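Local coordinates for molybdenum-pterin-binding protein 2 (Clostridium pasteurianum, PDB 1GUT) that binds molybdenum as the molybdate oxyanion, as a small molbindin whose six identical chains assemble into a hexamer, at residues A[40-43]-A[44-47]. Numbering follows the deposited sequence.
Sequences SLDS and VEEL
Val44, Glu45, Glu46 and Leu47 each send their backbone N-H to the carbonyl four residues earlier; the first bond, Val44 N to Ser40 O at 3.3 Å, is weak, while Leu47 N to Ser43 O is 2.8 Å. The start of this single helical run is capped by Ser40, whose OG accepts from Ser43 N at 3.1 Å. One turn apart, the side chains of Leu41 and Glu45 cross at a slant, Glu45 CG lying 3.3 Å from Leu41 O. With chi1 at -179°, Leu41 swings CG away from its backbone N, and the extended chain of Glu45 brings OE2 to 3.9 Å from Leu41 CG. The carboxylates of Asp42 and Glu45 come near each other, OD1 to OE1 4.3 Å, a like-charge approach that a weak, long ion pair from Asp42 to Lys17 of a third subunit may ease. Glu46 OE1 forms a salt bridge with Arg6 of a second subunit, and Ser43 OG hydrogen-bonds to Ser4 O of the same second subunit. The whole is an N-capped short alpha-helix that directly follows strand 34-40 in the OB-like TOBE domain, with Ser43 and Glu46 bonded to a neighbouring chain of the hexamer.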
loop_
_atom_site.group_PDB
_atom_site.type_symbol
_atom_site.label_atom_id
_atom_site.label_comp_id
_atom_site.label_asym_id
_atom_site.label_seq_id
_atom_site.Cartn_x
_atom_site.Cartn_y
_atom_site.Cartn_z
ATOM N N SER A 40 0.822 11.614 -7.867
ATOM C CA SER A 40 -0.126 12.295 -8.729
ATOM C C SER A 40 0.532 13.418 -9.505
ATOM O O SER A 40 1.485 14.034 -9.035
ATOM C CB SER A 40 -1.303 12.858 -7.932
ATOM O OG SER A 40 -0.913 14.014 -7.202
ATOM N N LEU A 41 0.011 13.700 -10.686
ATOM C CA LEU A 41 0.535 14.797 -11.487
ATOM C C LEU A 41 0.314 16.111 -10.736
ATOM O O LEU A 41 1.157 17.008 -10.770
ATOM C CB LEU A 41 -0.160 14.825 -12.849
ATOM C CG LEU A 41 0.309 15.918 -13.809
ATOM C CD1 LEU A 41 1.750 15.621 -14.283
ATOM C CD2 LEU A 41 -0.623 16.004 -15.001
ATOM N N ASP A 42 -0.800 16.221 -10.024
ATOM C CA ASP A 42 -1.063 17.430 -9.256
ATOM C C ASP A 42 0.071 17.720 -8.280
ATOM O O ASP A 42 0.459 18.863 -8.090
ATOM C CB ASP A 42 -2.360 17.268 -8.447
ATOM C CG ASP A 42 -3.609 17.256 -9.304
ATOM O OD1 ASP A 42 -3.580 17.780 -10.438
ATOM O OD2 ASP A 42 -4.683 16.745 -8.905
ATOM N N SER A 43 0.622 16.675 -7.662
ATOM C CA SER A 43 1.693 16.885 -6.698
ATOM C C SER A 43 2.977 17.326 -7.359
ATOM O O SER A 43 3.768 18.057 -6.764
ATOM C CB SER A 43 1.965 15.618 -5.883
ATOM O OG SER A 43 0.855 15.315 -5.077
ATOM N N VAL A 44 3.239 16.820 -8.551
ATOM C CA VAL A 44 4.439 17.232 -9.246
ATOM C C VAL A 44 4.403 18.721 -9.434
ATOM O O VAL A 44 5.389 19.416 -9.171
ATOM C CB VAL A 44 4.571 16.517 -10.595
ATOM C CG1 VAL A 44 5.549 17.265 -11.520
ATOM C CG2 VAL A 44 5.000 15.106 -10.366
ATOM N N GLU A 45 3.227 19.207 -9.823
ATOM C CA GLU A 45 3.013 20.619 -10.067
ATOM C C GLU A 45 3.062 21.440 -8.786
ATOM O O GLU A 45 3.760 22.454 -8.711
ATOM C CB GLU A 45 1.670 20.811 -10.786
ATOM C CG GLU A 45 1.582 20.010 -12.081
ATOM C CD GLU A 45 0.233 20.136 -12.772
ATOM O OE1 GLU A 45 -0.748 20.529 -12.104
ATOM O OE2 GLU A 45 0.149 19.839 -13.983
ATOM N N GLU A 46 2.331 20.985 -7.773
ATOM C CA GLU A 46 2.270 21.704 -6.508
ATOM C C GLU A 46 3.613 21.749 -5.790
ATOM O O GLU A 46 3.979 22.780 -5.216
ATOM C CB GLU A 46 1.179 21.102 -5.624
ATOM C CG GLU A 46 -0.192 21.168 -6.284
ATOM C CD GLU A 46 -1.331 20.911 -5.316
ATOM O OE1 GLU A 46 -1.036 20.636 -4.128
ATOM O OE2 GLU A 46 -2.517 20.991 -5.740
ATOM N N LEU A 47 4.347 20.641 -5.814
ATOM C CA LEU A 47 5.653 20.582 -5.165
ATOM C C LEU A 47 6.757 21.119 -6.070
ATOM O O LEU A 47 7.876 21.281 -5.629
ATOM C CB LEU A 47 6.016 19.152 -4.724
ATOM C CG LEU A 47 5.144 18.439 -3.684
ATOM C CD1 LEU A 47 5.717 17.066 -3.362
ATOM C CD2 LEU A 47 4.978 19.253 -2.412
#